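Local coordinates for polysaccharide Lyase Family 6 (Bacteroides cellulosilyticus, PDB 6QPS), which probably cleaves alginate at mannuronic acid residues by lyase chemistry, as a calcium-binding member of polysaccharide lyase family 6, at residues Lys35-Ser40 / Asp47-Lys52; Lys60-Thr65 / Ile74-Glu79. One frame throughout, in Å; residues are numbered along the deposited sequence.

Interaction 1. Residues Lys35-Ser40 / Asp47-Lys52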
ATOM      1  N   LYS A  35     -23.437 -18.235 -11.544  1.00 18.44           N
ATOM      2  CA  LYS A  35     -22.483 -17.664 -12.492  1.00 17.11           C
ATOM      3  C   LYS A  35     -23.186 -17.093 -13.719  1.00 15.95           C
ATOM      4  O   LYS A  35     -22.810 -16.023 -14.213  1.00 16.60           O
ATOM      5  CB  LYS A  35     -21.479 -18.736 -12.918  1.00 17.40           C
ATOM      6  CG  LYS A  35     -20.551 -19.208 -11.811  1.00 18.05           C
ATOM      7  CD  LYS A  35     -19.782 -20.470 -12.178  1.00 20.37           C
ATOM      8  CE  LYS A  35     -19.020 -20.347 -13.487  1.00 22.70           C
ATOM      9  NZ  LYS A  35     -18.223 -21.579 -13.777  1.00 26.98           N
ATOM     10  N   GLN A  36     -24.217 -17.769 -14.217  1.00 17.81           N
ATOM     11  CA  GLN A  36     -24.875 -17.278 -15.423  1.00 20.31           C
ATOM     12  C   GLN A  36     -25.531 -15.929 -15.179  1.00 18.50           C
ATOM     13  O   GLN A  36     -25.424 -15.020 -16.010  1.00 18.42           O
ATOM     14  CB  GLN A  36     -25.915 -18.279 -15.895  1.00 28.17           C
ATOM     15  CG  GLN A  36     -25.332 -19.449 -16.603  1.00 46.10           C
ATOM     16  CD  GLN A  36     -26.088 -20.723 -16.282  1.00 59.82           C
ATOM     17  OE1 GLN A  36     -27.230 -20.676 -15.844  1.00 65.83           O
ATOM     18  NE2 GLN A  36     -25.455 -21.860 -16.487  1.00 59.59           N
ATOM     19  N   LEU A  37     -26.207 -15.771 -14.038  1.00 16.83           N
ATOM     20  CA  LEU A  37     -26.900 -14.521 -13.758  1.00 16.22           C
ATOM     21  C   LEU A  37     -25.906 -13.391 -13.534  1.00 16.52           C
ATOM     22  O   LEU A  37     -26.073 -12.285 -14.071  1.00 15.59           O
ATOM     23  CB  LEU A  37     -27.814 -14.681 -12.546  1.00 15.49           C
ATOM     24  CG  LEU A  37     -28.546 -13.422 -12.101  1.00 15.82           C
ATOM     25  CD1 LEU A  37     -29.423 -12.857 -13.200  1.00 17.82           C
ATOM     26  CD2 LEU A  37     -29.408 -13.762 -10.861  1.00 17.19           C
ATOM     27  N   LEU A  38     -24.855 -13.652 -12.752  1.00 15.35           N
ATOM     28  CA  LEU A  38     -23.857 -12.624 -12.485  1.00 13.50           C
ATOM     29  C   LEU A  38     -23.187 -12.152 -13.771  1.00 12.39           C
ATOM     30  O   LEU A  38     -22.857 -10.961 -13.921  1.00 13.47           O
ATOM     31  CB  LEU A  38     -22.812 -13.157 -11.508  1.00 14.32           C
ATOM     32  CG  LEU A  38     -23.195 -13.179 -10.020  1.00 13.44           C
ATOM     33  CD1 LEU A  38     -22.162 -14.035  -9.263  1.00 16.06           C
ATOM     34  CD2 LEU A  38     -23.246 -11.800  -9.447  1.00 14.00           C
ATOM     35  N   GLY A  39     -22.967 -13.067 -14.701  1.00 14.87           N
ATOM     36  CA  GLY A  39     -22.246 -12.769 -15.921  1.00 15.33           C
ATOM     37  C   GLY A  39     -23.096 -12.377 -17.100  1.00 16.79           C
ATOM     38  O   GLY A  39     -22.555 -12.115 -18.182  1.00 17.12           O
ATOM     39  N   SER A  40     -24.422 -12.335 -16.930  1.00 17.80           N
ATOM     40  CA  SER A  40     -25.339 -12.120 -18.041  1.00 16.82           C
ATOM     41  C   SER A  40     -25.493 -10.652 -18.426  1.00 17.53           C
ATOM     42  O   SER A  40     -25.852 -10.361 -19.580  1.00 18.60           O
ATOM     43  CB  SER A  40     -26.723 -12.648 -17.662  1.00 21.79           C
ATOM     44  OG  SER A  40     -27.287 -11.852 -16.617  1.00 18.34           O
ATOM     45  N   ASP A  47     -30.731  -4.654  -7.705  1.00 16.87           N
ATOM     46  CA  ASP A  47     -30.873  -6.092  -7.547  1.00 16.78           C
ATOM     47  C   ASP A  47     -29.721  -6.631  -6.698  1.00 14.78           C
ATOM     48  O   ASP A  47     -28.649  -6.022  -6.607  1.00 15.07           O
ATOM     49  CB  ASP A  47     -30.790  -6.816  -8.894  1.00 15.68           C
ATOM     50  CG  ASP A  47     -32.032  -6.651  -9.755  1.00 21.20           C
ATOM     51  OD1 ASP A  47     -33.040  -6.065  -9.304  1.00 21.27           O
ATOM     52  OD2 ASP A  47     -31.990  -7.124 -10.912  1.00 20.72           O
ATOM     53  N   ALA A  48     -29.941  -7.797  -6.094  1.00 16.67           N
ATOM     54  CA  ALA A  48     -28.910  -8.457  -5.304  1.00 15.89           C
ATOM     55  C   ALA A  48     -28.862  -9.937  -5.651  1.00 13.83           C
ATOM     56  O   ALA A  48     -29.901 -10.580  -5.825  1.00 16.62           O
ATOM     57  CB  ALA A  48     -29.156  -8.278  -3.792  1.00 18.21           C
ATOM     58  N   VAL A  49     -27.646 -10.464  -5.754  1.00 13.98           N
ATOM     59  CA  VAL A  49     -27.374 -11.900  -5.822  1.00 14.62           C
ATOM     60  C   VAL A  49     -26.903 -12.314  -4.433  1.00 14.19           C
ATOM     61  O   VAL A  49     -25.876 -11.827  -3.959  1.00 14.10           O
ATOM     62  CB  VAL A  49     -26.311 -12.210  -6.887  1.00 15.27           C
ATOM     63  CG1 VAL A  49     -25.886 -13.664  -6.817  1.00 14.31           C
ATOM     64  CG2 VAL A  49     -26.847 -11.847  -8.293  1.00 16.78           C
ATOM     65  N   VAL A  50     -27.660 -13.191  -3.781  1.00 15.41           N
ATOM     66  CA  VAL A  50     -27.514 -13.485  -2.355  1.00 15.76           C
ATOM     67  C   VAL A  50     -27.178 -14.959  -2.188  1.00 15.55           C
ATOM     68  O   VAL A  50     -27.922 -15.827  -2.661  1.00 16.57           O
ATOM     69  CB  VAL A  50     -28.817 -13.172  -1.596  1.00 17.10           C
ATOM     70  CG1 VAL A  50     -28.670 -13.470  -0.106  1.00 20.59           C
ATOM     71  CG2 VAL A  50     -29.266 -11.728  -1.833  1.00 19.18           C
ATOM     72  N   LEU A  51     -26.076 -15.239  -1.494  1.00 15.75           N
ATOM     73  CA  LEU A  51     -25.586 -16.604  -1.305  1.00 16.61           C
ATOM     74  C   LEU A  51     -25.928 -17.098   0.099  1.00 16.27           C
ATOM     75  O   LEU A  51     -25.483 -16.519   1.097  1.00 16.98           O
ATOM     76  CB  LEU A  51     -24.074 -16.644  -1.532  1.00 15.59           C
ATOM     77  CG  LEU A  51     -23.607 -16.731  -2.989  1.00 17.33           C
ATOM     78  CD1 LEU A  51     -24.243 -15.656  -3.849  1.00 20.13           C
ATOM     79  CD2 LEU A  51     -22.088 -16.678  -3.056  1.00 15.27           C
ATOM     80  N   LYS A  52     -26.696 -18.177   0.169  1.00 15.88           N
ATOM     81  CA  LYS A  52     -26.994 -18.837   1.435  1.00 16.45           C
ATOM     82  C   LYS A  52     -25.723 -19.430   2.044  1.00 17.10           C
ATOM     83  O   LYS A  52     -24.709 -19.639   1.363  1.00 17.18           O
ATOM     84  CB  LYS A  52     -28.062 -19.913   1.221  1.00 18.16           C
ATOM     85  CG  LYS A  52     -29.391 -19.346   0.705  1.00 21.14           C
ATOM     86  CD  LYS A  52     -30.525 -20.369   0.779  1.00 28.24           C
ATOM     87  CE  LYS A  52     -31.026 -20.533   2.205  1.00 32.21           C
ATOM     88  NZ  LYS A  52     -31.672 -19.287   2.715  1.00 32.18           N
TER

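Interaction 2. Residues Lys60-Thr65 / Ile74-Glu79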
ATOM      1  N   LYS A  60     -14.273 -21.178 -10.857  1.00 17.19           N
ATOM      2  CA  LYS A  60     -13.501 -21.116 -12.106  1.00 17.02           C
ATOM      3  C   LYS A  60     -13.756 -19.764 -12.781  1.00 16.22           C
ATOM      4  O   LYS A  60     -13.738 -18.728 -12.100  1.00 17.18           O
ATOM      5  CB  LYS A  60     -13.775 -22.349 -12.959  1.00 20.26           C
ATOM      6  CG  LYS A  60     -13.301 -23.661 -12.320  1.00 24.14           C
ATOM      7  CD  LYS A  60     -13.754 -24.883 -13.113  1.00 36.41           C
ATOM      8  CE  LYS A  60     -15.263 -25.084 -13.000  1.00 49.35           C
ATOM      9  NZ  LYS A  60     -15.946 -25.097 -14.330  1.00 53.96           N
ATOM     10  N   GLU A  61     -13.961 -19.732 -14.098  1.00 15.00           N
ATOM     11  CA  GLU A  61     -14.130 -18.469 -14.803  1.00 15.21           C
ATOM     12  C   GLU A  61     -15.521 -17.933 -14.498  1.00 18.10           C
ATOM     13  O   GLU A  61     -16.529 -18.572 -14.839  1.00 19.08           O
ATOM     14  CB  GLU A  61     -13.931 -18.666 -16.303  1.00 19.32           C
ATOM     15  CG  GLU A  61     -12.494 -19.003 -16.698  1.00 32.03           C
ATOM     16  CD  GLU A  61     -12.238 -18.821 -18.180  1.00 49.92           C
ATOM     17  OE1 GLU A  61     -11.058 -18.869 -18.587  1.00 56.59           O
ATOM     18  OE2 GLU A  61     -13.214 -18.638 -18.939  1.00 54.58           O
ATOM     19  N   ILE A  62     -15.579 -16.770 -13.854  1.00 16.46           N
ATOM     20  CA  ILE A  62     -16.841 -16.145 -13.472  1.00 14.20           C
ATOM     21  C   ILE A  62     -16.750 -14.648 -13.736  1.00 14.96           C
ATOM     22  O   ILE A  62     -15.736 -14.008 -13.431  1.00 13.38           O
ATOM     23  CB  ILE A  62     -17.214 -16.462 -12.008  1.00 13.96           C
ATOM     24  CG1 ILE A  62     -18.475 -15.712 -11.573  1.00 16.87           C
ATOM     25  CG2 ILE A  62     -16.046 -16.138 -11.068  1.00 15.61           C
ATOM     26  CD1 ILE A  62     -18.998 -16.133 -10.189  1.00 17.15           C
ATOM     27  N   ASN A  63     -17.794 -14.103 -14.347  1.00 13.57           N
ATOM     28  CA  ASN A  63     -17.894 -12.683 -14.652  1.00 11.13           C
ATOM     29  C   ASN A  63     -19.017 -12.071 -13.831  1.00 12.27           C
ATOM     30  O   ASN A  63     -20.071 -12.684 -13.655  1.00 13.05           O
ATOM     31  CB  ASN A  63     -18.189 -12.477 -16.146  1.00 12.68           C
ATOM     32  CG  ASN A  63     -17.105 -13.036 -17.044  1.00 17.18           C
ATOM     33  OD1 ASN A  63     -15.913 -12.839 -16.792  1.00 16.21           O
ATOM     34  ND2 ASN A  63     -17.511 -13.724 -18.114  1.00 21.17           N
ATOM     35  N   PHE A  64     -18.797 -10.844 -13.364  1.00 11.78           N
ATOM     36  CA  PHE A  64     -19.814 -10.033 -12.692  1.00 10.74           C
ATOM     37  C   PHE A  64     -19.918  -8.758 -13.506  1.00 10.33           C
ATOM     38  O   PHE A  64     -18.990  -7.940 -13.501  1.00 11.83           O
ATOM     39  CB  PHE A  64     -19.394  -9.744 -11.253  1.00 11.70           C
ATOM     40  CG  PHE A  64     -20.405  -8.960 -10.434  1.00  9.67           C
ATOM     41  CD1 PHE A  64     -21.736  -8.829 -10.823  1.00 11.82           C
ATOM     42  CD2 PHE A  64     -19.998  -8.354  -9.254  1.00 12.26           C
ATOM     43  CE1 PHE A  64     -22.639  -8.096 -10.042  1.00 13.74           C
ATOM     44  CE2 PHE A  64     -20.892  -7.634  -8.470  1.00 11.49           C
ATOM     45  CZ  PHE A  64     -22.218  -7.525  -8.857  1.00 12.71           C
ATOM     46  N   THR A  65     -21.017  -8.607 -14.234  1.00 11.37           N
ATOM     47  CA  THR A  65     -21.196  -7.444 -15.088  1.00 10.51           C
ATOM     48  C   THR A  65     -22.626  -6.942 -15.021  1.00 12.98           C
ATOM     49  O   THR A  65     -23.559  -7.674 -14.700  1.00 16.09           O
ATOM     50  CB  THR A  65     -20.777  -7.732 -16.546  1.00 13.24           C
ATOM     51  OG1 THR A  65     -20.750  -6.515 -17.301  1.00 12.62           O
ATOM     52  CG2 THR A  65     -21.707  -8.721 -17.224  1.00 15.49           C
ATOM     53  N   ILE A  74     -25.705  -2.698  -8.078  1.00 12.75           N
ATOM     54  CA  ILE A  74     -26.017  -4.130  -8.164  1.00 13.39           C
ATOM     55  C   ILE A  74     -25.072  -4.858  -7.210  1.00 11.66           C
ATOM     56  O   ILE A  74     -23.855  -4.648  -7.270  1.00 11.94           O
ATOM     57  CB  ILE A  74     -25.841  -4.639  -9.610  1.00 12.62           C
ATOM     58  CG1 ILE A  74     -26.785  -3.887 -10.555  1.00 15.26           C
ATOM     59  CG2 ILE A  74     -26.091  -6.130  -9.694  1.00 12.24           C
ATOM     60  CD1 ILE A  74     -26.509  -4.128 -12.055  1.00 15.83           C
ATOM     61  N   VAL A  75     -25.615  -5.701  -6.327  1.00 12.43           N
ATOM     62  CA  VAL A  75     -24.862  -6.230  -5.191  1.00 11.23           C
ATOM     63  C   VAL A  75     -24.767  -7.748  -5.258  1.00 11.57           C
ATOM     64  O   VAL A  75     -25.755  -8.428  -5.546  1.00 14.05           O
ATOM     65  CB  VAL A  75     -25.531  -5.811  -3.861  1.00 13.69           C
ATOM     66  CG1 VAL A  75     -24.794  -6.417  -2.660  1.00 14.97           C
ATOM     67  CG2 VAL A  75     -25.615  -4.284  -3.744  1.00 15.04           C
ATOM     68  N   TRP A  76     -23.573  -8.272  -4.985  1.00 12.67           N
ATOM     69  CA  TRP A  76     -23.325  -9.703  -4.825  1.00 12.41           C
ATOM     70  C   TRP A  76     -22.855  -9.877  -3.391  1.00 11.32           C
ATOM     71  O   TRP A  76     -21.840  -9.292  -3.007  1.00 12.01           O
ATOM     72  CB  TRP A  76     -22.255 -10.155  -5.824  1.00 11.08           C
ATOM     73  CG  TRP A  76     -21.884 -11.622  -5.749  1.00 11.80           C
ATOM     74  CD1 TRP A  76     -22.617 -12.635  -5.213  1.00 14.71           C
ATOM     75  CD2 TRP A  76     -20.669 -12.211  -6.229  1.00 12.04           C
ATOM     76  NE1 TRP A  76     -21.929 -13.831  -5.329  1.00 15.90           N
ATOM     77  CE2 TRP A  76     -20.738 -13.590  -5.965  1.00 13.95           C
ATOM     78  CE3 TRP A  76     -19.545 -11.708  -6.899  1.00 14.58           C
ATOM     79  CZ2 TRP A  76     -19.721 -14.465  -6.313  1.00 15.07           C
ATOM     80  CZ3 TRP A  76     -18.535 -12.588  -7.237  1.00 17.87           C
ATOM     81  CH2 TRP A  76     -18.635 -13.947  -6.943  1.00 16.36           C
ATOM     82  N   ARG A  77     -23.610 -10.620  -2.582  1.00 12.66           N
ATOM     83  CA  ARG A  77     -23.346 -10.648  -1.150  1.00 13.02           C
ATOM     84  C   ARG A  77     -23.748 -11.978  -0.523  1.00 12.03           C
ATOM     85  O   ARG A  77     -24.528 -12.756  -1.078  1.00 12.92           O
ATOM     86  CB  ARG A  77     -24.096  -9.514  -0.431  1.00 12.85           C
ATOM     87  CG  ARG A  77     -25.627  -9.621  -0.448  1.00 15.69           C
ATOM     88  CD  ARG A  77     -26.251  -8.473   0.362  1.00 19.41           C
ATOM     89  NE  ARG A  77     -27.687  -8.346   0.175  1.00 26.53           N
ATOM     90  CZ  ARG A  77     -28.592  -9.046   0.851  1.00 31.06           C
ATOM     91  NH1 ARG A  77     -28.211  -9.942   1.752  1.00 29.79           N
ATOM     92  NH2 ARG A  77     -29.883  -8.856   0.623  1.00 34.66           N
ATOM     93  N   ALA A  78     -23.207 -12.214   0.669  1.00 14.36           N
ATOM     94  CA  ALA A  78     -23.674 -13.307   1.509  1.00 14.95           C
ATOM     95  C   ALA A  78     -24.992 -12.935   2.179  1.00 17.09           C
ATOM     96  O   ALA A  78     -25.191 -11.786   2.589  1.00 18.77           O
ATOM     97  CB  ALA A  78     -22.637 -13.596   2.596  1.00 18.39           C
ATOM     98  N   GLU A  79     -25.882 -13.928   2.329  1.00 15.97           N
ATOM     99  CA  GLU A  79     -27.095 -13.709   3.111  1.00 18.00           C
ATOM    100  C   GLU A  79     -26.748 -13.361   4.554  1.00 20.82           C
ATOM    101  O   GLU A  79     -27.340 -12.452   5.149  1.00 21.01           O
ATOM    102  CB  GLU A  79     -27.981 -14.953   3.045  1.00 18.88           C
ATOM    103  CG  GLU A  79     -29.313 -14.810   3.775  1.00 21.49           C
ATOM    104  CD  GLU A  79     -30.199 -16.039   3.616  1.00 29.77           C
ATOM    105  OE1 GLU A  79     -29.751 -17.149   3.955  1.00 34.17           O
ATOM    106  OE2 GLU A  79     -31.343 -15.892   3.151  1.00 40.39           O
TER

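Interaction 1. Residues Lys35-Ser40 / Asp47-Lys52
Leu38 of helix 31-40 and Val49 of strand 48-51 bring the two backbones closest, with their CA atoms 7.6 Å apart. The helix caps the N-terminal end of the right-handed parallel beta-helix expected for this lyase family, and strand 48-51 belongs to its first turns. No hydrogen bond joins the two segments, so the contact is purely apolar. Val49 points toward the helix and meets two leucines. Its CG2 branch lies anti to the carbonyl carbon and takes the nearest contacts. Leu38 reaches it with CD2, 3.8 Å from Val49 CG2, and the same methyl also lies 4.0 Å from Val49 CB. The two side chains cross at a slant. Leu37 runs past Val49 in the opposite direction. Its CG stands anti to the backbone N (chi1 177°), and the contact is made by the CD2 branch, with Leu37 CD2 4.1 Å from Val49 CG2. Around this small group lie Phe26, Leu43 and Trp76, which extend the apolar core under the helix. Ser40 folds back within segment 35-40: its OG donates to Leu37 O at 2.9 Å, tilted 26° from the carbonyl plane.

Interaction 2. Residues Lys60-Thr65 / Ile74-Glu79
The rings of Phe64 and Trp76 form an offset edge-to-face pair. An edge of the indole is turned toward a face of the phenyl ring. Their planes stand at 78°, and the centroid of the Trp76 six-membered ring is 6.0 Å from that of Phe64. In this pair Phe64 CD2 lies 4.1 Å from Trp76 CE3. The edge of the Phe64 ring meets Ile74. The methyl CG2 of Ile74 lies in the ring plane, 4.0 Å from Phe64 CE1. The carbonyl oxygen of Ile74 also sits near that plane, 3.7 Å from Phe64 CZ. Trp76 CB approaches the phenyl ring obliquely and is 3.9 Å from Phe64 CE2. The far end of the indole reaches back to the other strand, where Trp76 CH2 is 3.9 Å from Ile62 CD1.

Phe64 and Trp76 both point toward the opposite segment. Phe64 CG is anti to its own backbone N (chi1 -177°), and Trp76 has nearly the same torsion. The two side chains come from facing strands and slide past each other in opposite directions. Ile62, Phe64, Ile74 and Trp76 are all buried. No hydrogen bond links the segments.

The strand axes come no closer than 9.3 Å and run at 140°, so strands 62-65 and 74-78 face each other across the interior without pairing. Leu38 of helix 31-40 touches Ile62, Phe64 and Trp76, while Leu101 of strand 99-111 touches both aromatic side chains. The chain turns a corner at Glu61. Such packing of inward-pointing side chains from facing strands fills the interior of a parallel beta-helix, the fold expected for this family.

In the fold
Interactions 1 and 2 lie side by side at the N-terminal end of the beta-helix, their centres about 5 Å apart. Both segments of interaction 1 come before those of interaction 2 in the chain. Strands 48-51 and 74-78 are parallel neighbours on one face, and a probable backbone hydrogen bond runs from Val49 N to Val75 O. Strand 54-67 follows strand 48-51 and carries the chain to the facing side. Helix 31-40 packs against both contacts and covers the end of the apolar interior. Both contacts lie away from the calcium site formed by Asn210, Glu213, Glu242 and Glu244.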